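Local atomic coordinates of neural-cadherin (Drosophila melanogaster, PDB entry 3UBF), a protein that mediates calcium-dependent, preferentially homophilic adhesion between cells, represented here by three consecutive cadherin domains of its ectodomain. Residues 176-182 with 200-206; 112-116 with 127-131; 284-290 with 303-309; 210-215 with 236-241. One frame throughout, in Å; residues are numbered along the deposited sequence.

Contact 1 (176-182 with 200-206). With ZN (zinc ion), chain J.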
# COMPACT_ATOMS: atom_id res chain seq x y z
N GLU A 176 0.24 -26.36 -8.43
CA GLU A 176 0.52 -25.04 -7.89
C GLU A 176 1.99 -24.65 -8.05
O GLU A 176 2.90 -25.39 -7.64
CB GLU A 176 0.09 -24.92 -6.42
CG GLU A 176 -0.02 -23.46 -5.99
CD GLU A 176 -0.40 -23.22 -4.54
OE1 GLU A 176 -0.04 -24.04 -3.65
OE2 GLU A 176 -1.04 -22.18 -4.29
N TYR A 177 2.21 -23.49 -8.66
CA TYR A 177 3.54 -22.92 -8.82
C TYR A 177 3.64 -21.69 -7.93
O TYR A 177 2.86 -20.74 -8.10
CB TYR A 177 3.82 -22.58 -10.29
CG TYR A 177 3.60 -23.75 -11.22
CD1 TYR A 177 2.33 -24.02 -11.75
CD2 TYR A 177 4.66 -24.60 -11.57
CE1 TYR A 177 2.12 -25.08 -12.61
CE2 TYR A 177 4.45 -25.68 -12.44
CZ TYR A 177 3.18 -25.91 -12.95
OH TYR A 177 2.95 -26.99 -13.78
N VAL A 178 4.59 -21.70 -6.99
CA VAL A 178 4.66 -20.67 -5.97
C VAL A 178 5.89 -19.78 -6.14
O VAL A 178 7.02 -20.26 -6.19
CB VAL A 178 4.61 -21.26 -4.53
CG1 VAL A 178 4.75 -20.17 -3.48
CG2 VAL A 178 3.32 -22.03 -4.31
N LEU A 179 5.67 -18.48 -6.22
CA LEU A 179 6.76 -17.53 -6.09
C LEU A 179 6.52 -16.66 -4.88
O LEU A 179 5.39 -16.23 -4.63
CB LEU A 179 6.82 -16.61 -7.30
CG LEU A 179 7.01 -17.18 -8.69
CD1 LEU A 179 6.94 -16.01 -9.65
CD2 LEU A 179 8.36 -17.85 -8.75
N TYR A 180 7.58 -16.41 -4.12
CA TYR A 180 7.56 -15.34 -3.13
C TYR A 180 8.18 -14.11 -3.76
O TYR A 180 9.27 -14.17 -4.31
CB TYR A 180 8.27 -15.75 -1.84
CG TYR A 180 7.45 -16.72 -1.02
CD1 TYR A 180 7.40 -18.07 -1.36
CD2 TYR A 180 6.70 -16.28 0.07
CE1 TYR A 180 6.63 -18.95 -0.63
CE2 TYR A 180 5.94 -17.16 0.82
CZ TYR A 180 5.90 -18.49 0.46
OH TYR A 180 5.16 -19.39 1.18
N VAL A 181 7.44 -13.01 -3.71
CA VAL A 181 7.78 -11.80 -4.45
C VAL A 181 7.86 -10.63 -3.49
O VAL A 181 7.28 -10.66 -2.40
CB VAL A 181 6.74 -11.51 -5.54
CG1 VAL A 181 6.78 -12.56 -6.66
CG2 VAL A 181 5.33 -11.42 -4.92
N LYS A 182 8.56 -9.58 -3.90
CA LYS A 182 8.86 -8.47 -3.02
C LYS A 182 9.07 -7.29 -3.94
O LYS A 182 9.54 -7.46 -5.06
CB LYS A 182 10.14 -8.79 -2.28
CG LYS A 182 10.47 -7.97 -1.05
CD LYS A 182 11.88 -8.38 -0.59
CE LYS A 182 12.37 -7.59 0.59
NZ LYS A 182 11.77 -8.08 1.87
N GLU A 200 7.28 -9.92 1.84
CA GLU A 200 7.52 -10.96 0.86
C GLU A 200 6.24 -11.75 0.73
O GLU A 200 5.94 -12.59 1.58
CB GLU A 200 8.66 -11.86 1.31
CG GLU A 200 9.91 -11.06 1.61
CD GLU A 200 11.05 -11.90 2.12
OE1 GLU A 200 10.86 -13.12 2.33
OE2 GLU A 200 12.15 -11.33 2.32
N GLU A 201 5.47 -11.43 -0.30
CA GLU A 201 4.17 -12.04 -0.53
C GLU A 201 4.25 -13.32 -1.34
O GLU A 201 5.13 -13.49 -2.19
CB GLU A 201 3.22 -11.06 -1.25
CG GLU A 201 2.46 -10.12 -0.32
CD GLU A 201 1.45 -10.81 0.59
OE1 GLU A 201 1.20 -12.04 0.45
OE2 GLU A 201 0.92 -10.13 1.48
N ARG A 202 3.28 -14.19 -1.11
CA ARG A 202 3.19 -15.45 -1.81
C ARG A 202 2.25 -15.36 -3.00
O ARG A 202 1.07 -15.07 -2.85
CB ARG A 202 2.71 -16.53 -0.86
CG ARG A 202 2.67 -17.90 -1.45
CD ARG A 202 2.20 -18.83 -0.39
NE ARG A 202 2.17 -20.23 -0.81
CZ ARG A 202 1.15 -20.81 -1.43
NH1 ARG A 202 0.07 -20.11 -1.77
NH2 ARG A 202 1.23 -22.11 -1.72
N LEU A 203 2.80 -15.65 -4.17
CA LEU A 203 2.05 -15.71 -5.41
C LEU A 203 1.87 -17.17 -5.81
O LEU A 203 2.84 -17.93 -6.01
CB LEU A 203 2.73 -14.89 -6.52
CG LEU A 203 2.22 -15.05 -7.96
CD1 LEU A 203 0.73 -14.79 -8.09
CD2 LEU A 203 2.99 -14.16 -8.92
N SER A 204 0.59 -17.55 -5.90
CA SER A 204 0.17 -18.88 -6.24
C SER A 204 -0.33 -18.89 -7.67
O SER A 204 -1.31 -18.20 -7.99
CB SER A 204 -0.96 -19.33 -5.30
OG SER A 204 -1.77 -20.30 -5.94
N ILE A 205 0.34 -19.65 -8.53
CA ILE A 205 -0.05 -19.79 -9.93
C ILE A 205 -0.43 -21.25 -10.16
O ILE A 205 0.38 -22.14 -9.91
CB ILE A 205 1.10 -19.37 -10.87
CG1 ILE A 205 1.58 -17.96 -10.53
CG2 ILE A 205 0.67 -19.45 -12.32
CD1 ILE A 205 2.94 -17.61 -11.09
N VAL A 206 -1.67 -21.49 -10.57
CA VAL A 206 -2.17 -22.85 -10.71
C VAL A 206 -2.31 -23.20 -12.20
O VAL A 206 -2.82 -22.41 -12.99
CB VAL A 206 -3.50 -23.06 -9.94
CG1 VAL A 206 -4.14 -24.42 -10.25
CG2 VAL A 206 -3.28 -22.94 -8.45
ZN ZN J . 13.26 -12.26 3.93
O HOH W 1 4.58 -22.17 -0.09
O HOH W 2 13.54 -10.83 5.95

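Contact 2 (112-116 with 127-131)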
# COMPACT_ATOMS: atom_id res chain seq x y z
N PRO A 112 -4.61 -13.55 -0.71
CA PRO A 112 -3.27 -13.72 -1.29
C PRO A 112 -3.28 -13.71 -2.82
O PRO A 112 -4.30 -14.01 -3.45
CB PRO A 112 -2.82 -15.10 -0.79
CG PRO A 112 -3.70 -15.40 0.38
CD PRO A 112 -5.01 -14.75 0.05
N MET A 113 -2.13 -13.35 -3.38
CA MET A 113 -1.94 -13.27 -4.82
C MET A 113 -2.21 -14.60 -5.51
O MET A 113 -1.58 -15.61 -5.19
CB MET A 113 -0.52 -12.80 -5.11
CG MET A 113 -0.30 -11.32 -4.86
SD MET A 113 1.45 -10.90 -4.95
CE MET A 113 1.35 -9.19 -4.43
N GLN A 114 -3.15 -14.58 -6.45
CA GLN A 114 -3.53 -15.78 -7.17
C GLN A 114 -3.61 -15.53 -8.67
O GLN A 114 -4.12 -14.51 -9.11
CB GLN A 114 -4.84 -16.35 -6.63
CG GLN A 114 -4.67 -16.98 -5.27
CD GLN A 114 -5.90 -17.65 -4.71
OE1 GLN A 114 -5.85 -18.18 -3.61
NE2 GLN A 114 -7.01 -17.63 -5.46
N ALA A 115 -3.07 -16.46 -9.44
CA ALA A 115 -3.12 -16.44 -10.88
C ALA A 115 -3.31 -17.87 -11.36
O ALA A 115 -3.23 -18.83 -10.58
CB ALA A 115 -1.83 -15.89 -11.43
N VAL A 116 -3.58 -18.01 -12.65
CA VAL A 116 -3.52 -19.30 -13.33
C VAL A 116 -2.52 -19.19 -14.48
O VAL A 116 -2.27 -18.09 -14.99
CB VAL A 116 -4.88 -19.72 -13.89
CG1 VAL A 116 -5.81 -20.14 -12.75
CG2 VAL A 116 -5.49 -18.60 -14.73
N VAL A 127 1.55 -13.82 -16.69
CA VAL A 127 0.52 -14.54 -15.94
C VAL A 127 -0.05 -13.67 -14.83
O VAL A 127 -1.15 -13.93 -14.33
CB VAL A 127 1.08 -15.84 -15.33
CG1 VAL A 127 1.57 -16.77 -16.43
CG2 VAL A 127 2.19 -15.53 -14.34
N PHE A 128 0.69 -12.64 -14.46
CA PHE A 128 0.24 -11.72 -13.40
C PHE A 128 1.17 -10.54 -13.33
O PHE A 128 2.36 -10.64 -13.65
CB PHE A 128 0.44 -12.60 -12.16
CG PHE A 128 -0.15 -12.02 -10.90
CD1 PHE A 128 -1.50 -12.19 -10.62
CD2 PHE A 128 0.65 -11.35 -10.00
CE1 PHE A 128 -2.06 -11.67 -9.45
CE2 PHE A 128 0.11 -10.84 -8.83
CZ PHE A 128 -1.25 -10.99 -8.56
N THR A 129 0.62 -9.41 -12.90
CA THR A 129 1.36 -8.16 -12.80
C THR A 129 1.38 -7.73 -11.34
O THR A 129 0.35 -7.29 -10.80
CB THR A 129 0.70 -7.07 -13.66
OG1 THR A 129 0.58 -7.54 -15.01
CG2 THR A 129 1.51 -5.78 -13.65
N LEU A 130 2.54 -7.87 -10.71
CA LEU A 130 2.74 -7.32 -9.38
C LEU A 130 2.60 -5.82 -9.42
O LEU A 130 3.15 -5.17 -10.32
CB LEU A 130 4.13 -7.68 -8.86
CG LEU A 130 4.48 -9.17 -8.82
CD1 LEU A 130 5.95 -9.30 -8.51
CD2 LEU A 130 3.60 -9.93 -7.81
N GLN A 131 1.83 -5.26 -8.48
CA GLN A 131 1.69 -3.81 -8.37
C GLN A 131 1.80 -3.42 -6.92
O GLN A 131 0.94 -3.76 -6.11
CB GLN A 131 0.34 -3.33 -8.92
CG GLN A 131 0.16 -3.55 -10.41
CD GLN A 131 -1.31 -3.68 -10.81
OE1 GLN A 131 -2.11 -2.75 -10.59
NE2 GLN A 131 -1.68 -4.84 -11.38

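Contact 3 (284-290 with 303-309)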
# COMPACT_ATOMS: atom_id res chain seq x y z
N HIS A 284 -28.56 -11.34 17.19
CA HIS A 284 -27.98 -10.03 16.95
C HIS A 284 -26.81 -10.13 15.99
O HIS A 284 -26.48 -9.16 15.33
CB HIS A 284 -27.52 -9.38 18.25
CG HIS A 284 -28.65 -8.99 19.14
ND1 HIS A 284 -28.48 -8.67 20.48
CD2 HIS A 284 -29.98 -8.88 18.90
CE1 HIS A 284 -29.65 -8.38 21.00
NE2 HIS A 284 -30.57 -8.49 20.07
N VAL A 285 -26.21 -11.31 15.94
CA VAL A 285 -25.11 -11.60 15.02
C VAL A 285 -25.51 -12.80 14.17
O VAL A 285 -25.75 -13.89 14.70
CB VAL A 285 -23.78 -11.93 15.79
CG1 VAL A 285 -22.68 -12.34 14.83
CG2 VAL A 285 -23.33 -10.73 16.65
N TYR A 286 -25.63 -12.58 12.86
CA TYR A 286 -25.96 -13.64 11.90
C TYR A 286 -24.68 -14.16 11.23
O TYR A 286 -23.86 -13.37 10.75
CB TYR A 286 -26.89 -13.12 10.81
CG TYR A 286 -28.25 -12.66 11.26
CD1 TYR A 286 -28.44 -11.37 11.76
CD2 TYR A 286 -29.36 -13.50 11.14
CE1 TYR A 286 -29.70 -10.94 12.15
CE2 TYR A 286 -30.62 -13.07 11.53
CZ TYR A 286 -30.78 -11.79 12.04
OH TYR A 286 -32.03 -11.36 12.43
N SER A 287 -24.54 -15.48 11.18
CA SER A 287 -23.44 -16.10 10.47
C SER A 287 -23.95 -16.71 9.19
O SER A 287 -24.81 -17.58 9.19
CB SER A 287 -22.79 -17.20 11.32
OG SER A 287 -22.12 -16.63 12.42
N LEU A 288 -23.41 -16.23 8.08
CA LEU A 288 -23.87 -16.66 6.78
C LEU A 288 -22.68 -17.14 5.97
O LEU A 288 -21.54 -16.73 6.22
CB LEU A 288 -24.57 -15.50 6.06
CG LEU A 288 -25.66 -14.75 6.85
CD1 LEU A 288 -25.89 -13.37 6.27
CD2 LEU A 288 -26.97 -15.55 6.88
N ILE A 289 -22.94 -18.02 5.02
CA ILE A 289 -21.91 -18.43 4.10
C ILE A 289 -22.38 -18.07 2.71
O ILE A 289 -23.46 -18.52 2.26
CB ILE A 289 -21.58 -19.92 4.20
CG1 ILE A 289 -21.01 -20.26 5.57
CG2 ILE A 289 -20.57 -20.31 3.12
CD1 ILE A 289 -20.77 -21.75 5.80
N VAL A 290 -21.57 -17.26 2.03
CA VAL A 290 -21.77 -16.98 0.62
C VAL A 290 -20.92 -17.94 -0.22
O VAL A 290 -19.73 -18.15 0.05
CB VAL A 290 -21.45 -15.51 0.26
CG1 VAL A 290 -21.66 -15.27 -1.25
CG2 VAL A 290 -22.34 -14.57 1.08
N VAL A 303 -17.20 -18.23 1.50
CA VAL A 303 -16.64 -17.23 2.39
C VAL A 303 -17.64 -16.94 3.51
O VAL A 303 -18.84 -17.11 3.32
CB VAL A 303 -16.27 -15.93 1.61
CG1 VAL A 303 -17.52 -15.14 1.20
CG2 VAL A 303 -15.28 -15.09 2.38
N ASP A 304 -17.15 -16.53 4.67
CA ASP A 304 -18.04 -16.16 5.78
C ASP A 304 -18.55 -14.76 5.60
O ASP A 304 -17.79 -13.85 5.25
CB ASP A 304 -17.34 -16.22 7.12
CG ASP A 304 -16.83 -17.58 7.45
OD1 ASP A 304 -17.61 -18.56 7.37
OD2 ASP A 304 -15.63 -17.67 7.79
N LEU A 305 -19.85 -14.61 5.82
CA LEU A 305 -20.45 -13.31 5.97
C LEU A 305 -21.06 -13.24 7.37
O LEU A 305 -21.84 -14.11 7.78
CB LEU A 305 -21.50 -13.07 4.88
CG LEU A 305 -22.38 -11.83 4.99
CD1 LEU A 305 -21.56 -10.55 5.06
CD2 LEU A 305 -23.34 -11.78 3.81
N THR A 306 -20.67 -12.21 8.11
CA THR A 306 -21.17 -11.99 9.44
C THR A 306 -21.96 -10.68 9.42
O THR A 306 -21.44 -9.64 9.00
CB THR A 306 -20.02 -11.95 10.46
OG1 THR A 306 -19.28 -13.17 10.36
CG2 THR A 306 -20.54 -11.80 11.88
N ILE A 307 -23.22 -10.74 9.84
CA ILE A 307 -24.04 -9.53 9.93
C ILE A 307 -24.46 -9.28 11.36
O ILE A 307 -25.19 -10.07 11.96
CB ILE A 307 -25.27 -9.58 9.00
CG1 ILE A 307 -24.84 -9.85 7.55
CG2 ILE A 307 -26.09 -8.29 9.13
CD1 ILE A 307 -25.97 -9.91 6.55
N ARG A 308 -23.99 -8.17 11.90
CA ARG A 308 -24.38 -7.71 13.21
C ARG A 308 -25.49 -6.67 13.11
O ARG A 308 -25.46 -5.79 12.25
CB ARG A 308 -23.18 -7.14 13.94
CG ARG A 308 -22.14 -8.19 14.30
CD ARG A 308 -20.77 -7.55 14.57
NE ARG A 308 -19.87 -8.48 15.27
CZ ARG A 308 -18.97 -9.26 14.68
NH1 ARG A 308 -18.81 -9.25 13.35
NH2 ARG A 308 -18.21 -10.05 15.42
N VAL A 309 -26.46 -6.79 14.00
CA VAL A 309 -27.56 -5.86 14.09
C VAL A 309 -27.40 -5.03 15.35
O VAL A 309 -27.22 -5.58 16.45
CB VAL A 309 -28.91 -6.60 14.09
CG1 VAL A 309 -30.09 -5.62 14.21
CG2 VAL A 309 -29.04 -7.44 12.83
O HOH W 3 -20.53 -17.50 8.68

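Contact 4 (210-215 with 236-241)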
# COMPACT_ATOMS: atom_id res chain seq x y z
N ARG A 210 -8.42 -22.73 -11.65
CA ARG A 210 -8.52 -22.80 -10.19
C ARG A 210 -9.85 -22.15 -9.82
O ARG A 210 -10.48 -21.52 -10.66
CB ARG A 210 -7.36 -22.06 -9.52
CG ARG A 210 -7.46 -20.53 -9.63
CD ARG A 210 -6.22 -19.78 -9.13
NE ARG A 210 -5.92 -20.13 -7.75
CZ ARG A 210 -4.70 -20.09 -7.21
NH1 ARG A 210 -4.54 -20.44 -5.92
NH2 ARG A 210 -3.66 -19.71 -7.94
N ALA A 211 -10.26 -22.29 -8.56
CA ALA A 211 -11.57 -21.84 -8.13
C ALA A 211 -11.60 -20.34 -7.91
O ALA A 211 -10.56 -19.72 -7.73
CB ALA A 211 -11.96 -22.58 -6.86
N PRO A 212 -12.81 -19.75 -7.92
CA PRO A 212 -12.95 -18.31 -7.74
C PRO A 212 -12.35 -17.89 -6.42
O PRO A 212 -12.32 -18.70 -5.47
CB PRO A 212 -14.47 -18.11 -7.66
CG PRO A 212 -15.07 -19.31 -8.24
CD PRO A 212 -14.12 -20.41 -7.93
N GLN A 213 -11.86 -16.66 -6.36
CA GLN A 213 -11.36 -16.08 -5.13
C GLN A 213 -12.17 -14.84 -4.82
O GLN A 213 -12.36 -13.95 -5.67
CB GLN A 213 -9.88 -15.73 -5.25
CG GLN A 213 -9.25 -15.19 -3.98
CD GLN A 213 -7.80 -14.83 -4.17
OE1 GLN A 213 -7.34 -14.62 -5.30
NE2 GLN A 213 -7.05 -14.76 -3.08
N PHE A 214 -12.64 -14.78 -3.58
CA PHE A 214 -13.38 -13.64 -3.10
C PHE A 214 -12.44 -12.47 -2.91
O PHE A 214 -11.26 -12.67 -2.61
CB PHE A 214 -14.12 -13.99 -1.81
CG PHE A 214 -15.37 -14.79 -2.03
CD1 PHE A 214 -15.39 -16.15 -1.79
CD2 PHE A 214 -16.54 -14.17 -2.48
CE1 PHE A 214 -16.56 -16.91 -1.99
CE2 PHE A 214 -17.73 -14.92 -2.69
CZ PHE A 214 -17.73 -16.29 -2.44
N TYR A 215 -12.95 -11.26 -3.09
CA TYR A 215 -12.14 -10.03 -2.93
C TYR A 215 -11.82 -9.70 -1.48
O TYR A 215 -10.96 -8.87 -1.20
CB TYR A 215 -12.77 -8.86 -3.68
CG TYR A 215 -12.30 -8.81 -5.11
CD1 TYR A 215 -13.03 -9.43 -6.13
CD2 TYR A 215 -11.09 -8.20 -5.44
CE1 TYR A 215 -12.58 -9.41 -7.43
CE2 TYR A 215 -10.63 -8.18 -6.74
CZ TYR A 215 -11.38 -8.79 -7.74
OH TYR A 215 -10.93 -8.79 -9.05
N ILE A 236 -20.76 -8.57 -2.26
CA ILE A 236 -19.73 -9.58 -2.26
C ILE A 236 -19.31 -9.86 -3.70
O ILE A 236 -20.14 -9.95 -4.60
CB ILE A 236 -20.21 -10.84 -1.53
CG1 ILE A 236 -20.21 -10.55 -0.03
CG2 ILE A 236 -19.31 -12.01 -1.80
CD1 ILE A 236 -21.40 -11.07 0.66
N LYS A 237 -18.00 -9.94 -3.91
CA LYS A 237 -17.51 -10.21 -5.24
C LYS A 237 -16.39 -11.24 -5.21
O LYS A 237 -15.53 -11.21 -4.32
CB LYS A 237 -17.04 -8.93 -5.94
CG LYS A 237 -17.14 -9.01 -7.44
CD LYS A 237 -16.70 -7.73 -8.12
CE LYS A 237 -15.31 -7.87 -8.72
NZ LYS A 237 -15.07 -6.89 -9.83
N ALA A 238 -16.44 -12.15 -6.17
CA ALA A 238 -15.39 -13.13 -6.34
C ALA A 238 -14.81 -12.99 -7.74
O ALA A 238 -15.51 -12.62 -8.68
CB ALA A 238 -15.90 -14.53 -6.10
N LYS A 239 -13.52 -13.25 -7.84
CA LYS A 239 -12.83 -13.12 -9.10
C LYS A 239 -12.85 -14.50 -9.72
O LYS A 239 -12.53 -15.49 -9.06
CB LYS A 239 -11.40 -12.67 -8.85
CG LYS A 239 -10.55 -12.62 -10.09
CD LYS A 239 -9.15 -12.21 -9.77
CE LYS A 239 -8.36 -12.17 -11.03
NZ LYS A 239 -7.19 -11.28 -10.87
N SER A 240 -13.24 -14.56 -10.99
CA SER A 240 -13.16 -15.79 -11.73
C SER A 240 -11.88 -15.76 -12.55
O SER A 240 -11.70 -14.89 -13.41
CB SER A 240 -14.38 -15.96 -12.64
OG SER A 240 -14.16 -16.99 -13.58
N PHE A 241 -11.00 -16.72 -12.29
CA PHE A 241 -9.73 -16.78 -13.01
C PHE A 241 -9.86 -17.24 -14.45
O PHE A 241 -8.95 -17.03 -15.26
CB PHE A 241 -8.71 -17.60 -12.23
CG PHE A 241 -8.42 -17.02 -10.90
CD1 PHE A 241 -9.14 -17.43 -9.78
CD2 PHE A 241 -7.48 -16.00 -10.77
CE1 PHE A 241 -8.91 -16.86 -8.56
CE2 PHE A 241 -7.23 -15.43 -9.54
CZ PHE A 241 -7.95 -15.85 -8.44
O HOH W 4 -11.93 -18.98 -11.05

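Contact 1 (176-182 with 200-206)
Paired antiparallel from Glu-176–Val-206 to Val-181–Glu-201, these strands are the F-G ladder of a cadherin domain, the middle one of this fragment. Backbone bonds alternate regularly; that from Tyr-177 N to Ile-205 O measures 2.6 Å. One face bears Glu-176, Val-178, Tyr-180, Arg-202, Ser-204 and Val-206. The Arg-202 chain leaves with CG anti to the backbone N (chi1 -176°) and stays extended to NE, crossing one face of the Tyr-180 ring, with Arg-202 CG over the rim, and passing Val-178 CG2, which lies over a guanidinium face. Arg-202 NH2 forms a salt bridge with Glu-176 OE1 (3.0 Å), coming from above the carboxylate plane, the two flat groups turned 70° apart. Ser-204 OG donates to the anti lone pair of Glu-176 OE2 (2.6 Å), fixing the other carboxylate oxygen. A water joins Tyr-180 OH to Arg-202 NE. At the far end Glu-200 OE2 binds a zinc ion at 2.2 Å and makes a weak salt bridge with Lys-182 NZ. On the reverse face Val-181, Leu-203 and Ile-205 pack on strand 126-133 of the opposing sheet, while strands 113-117 and 141-149 flank the pair as the outer strands of its own sheet.

Contact 2 (112-116 with 127-131)
Met-113 and Phe-128 make the main apolar contact, their side chains crossing at about a right angle, with Met-113 CG 3.8 Å from Phe-128 CZ. Farther along the same strand, Ala-115 CB rests 3.8 Å from Phe-128 CD1, so the ring is touched at its outer end by the methionine and near its root by the alanine. The ring arrives between them because Phe-128 CG stands anti to the backbone N (chi1 -170°). Beyond it, Met-113 SD touches Leu-130 CD2 at 3.7 Å, and this methyl in turn lies at the edge of the Phe-128 ring, in its plane. The sulfur also makes a Met-aromatic contact: Met-113 SD stands 5.3 Å from the centroid of the Phe-128 ring, in an oblique position. No hydrogen bond crosses between the two strands, whose short axes approach to 6.5 Å, because they belong to the two opposing sheets of the cadherin beta sandwich. Strand 113-117 pairs with strand 201-207 in one sheet, while strand 126-133 pairs with strand 162-165 in the other, and the side chains meet in the interior. Polar backbone atoms take part only by packing. Gln-114 O lies 3.5 Å from Phe-128 CE1, Val-127 O is 3.6 Å from Ala-115 CB, and Val-116 O faces Val-127 CB. Among the hydrogen bonds beside the contact, Gln-131 NE2 folds back to Thr-129 O, meeting it from above the carbonyl plane, and Asn-108 bonds to Thr-129 O and Gln-131 N through its side-chain amide.

Contact 3 (284-290 with 303-309)
Leu-288 O accepts two hydrogen bonds: one from Leu-305 N at 2.7 Å, which comes from above the carbonyl plane, and one from a water at 2.8 Å, which also makes a weak bond to Asp-304 OD1. Other backbone bonds continue the ladder on both sides, from Val-290 with Val-303 to Val-309 N, which donates to His-284 O. On the buried face Leu-288 and Leu-305 lie side by side, pointing the same way. Leu-288 CD1 touches both Leu-305 CD2 (3.9 Å) and Ile-307 CD1 (3.5 Å), and Leu-305 CD2 passes on to Val-290 CG2, making a continuous row of methyls. With CG anti to the carbonyl carbon (chi1 -64°), the Tyr-286 ring turns its edge to the neighbouring strand: Val-309 CG2 meets CE1 in the ring plane at 3.6 Å, and Ile-307 O lies at the same edge. Phe-260 packs edge-to-face with this ring. An alanine in place of Tyr-286 is likely to open a gap beside Val-309 and leave Phe-260 without its aromatic mate. On the other face Val-285 spreads its methyls, CG1 on Thr-306 CG2 and CG2 on Arg-308 CG at 3.7 Å. Strands 219-224 and 246-253 continue the sheet outward. The whole is the F-G beta hairpin that closes the sequence of a cadherin domain, the last of this fragment.

Contact 4 (210-215 with 236-241)
Phe-241 receives Arg-210 over one face, Arg-210 CD lying 3.9 Å from the ring centroid, while Gln-213 OE1 meets its edge in plane, 3.4 Å from Phe-241 CZ. Ala-238 CB sits over a face of the Phe-214 ring, with Ile-236 CG2 3.4 Å from Phe-214 CE2. Tyr-215 lies alongside Lys-237, Tyr-215 CE1 being 3.4 Å from Lys-237 CE, and its ring crosses over to Lys-239 CB. A glycine in place of Tyr-215 would probably leave the aliphatic parts of Lys-237 and Lys-239 without the ring they pack on. These side chains are held in register by a short antiparallel bridge: Lys-239 N donates to Gln-213 O at 2.6 Å, and Tyr-215 N to Lys-237 O. This is the A-B pairing at the start of the last domain, whose first strand follows directly from the domain before it. A water joins Arg-210 O to Phe-241 N. Farther out, the preceding domain fixes the polar ends: Arg-210 NH1 bonds to Ser-204 OG and NH2 to Ala-115 O, and Gln-213 NE2 donates to Pro-112 O. Phe-214 packs against Val-303 and Ala-292 of the opposing sheet.

In the fold
From the N terminus the contacts come in series, none nesting or crossing. Contact 2 is first, closing a ten-residue connection and joining the two sheets of the middle domain. Contact 1 follows, closing a seventeen-residue connection, part of it not modelled, and shares a sheet with contact 2 because strands 113-117 and 201-207 are neighbours. Contact 4 then begins soon after strand 201-207 and closes twenty residues; its first segment touches both earlier contacts, so it links the middle domain to the last. Contact 3, a hairpin spanning twelve residues, packs against contact 4 inside the last domain but stays about 17 Å from contact 1 at the nearest atoms.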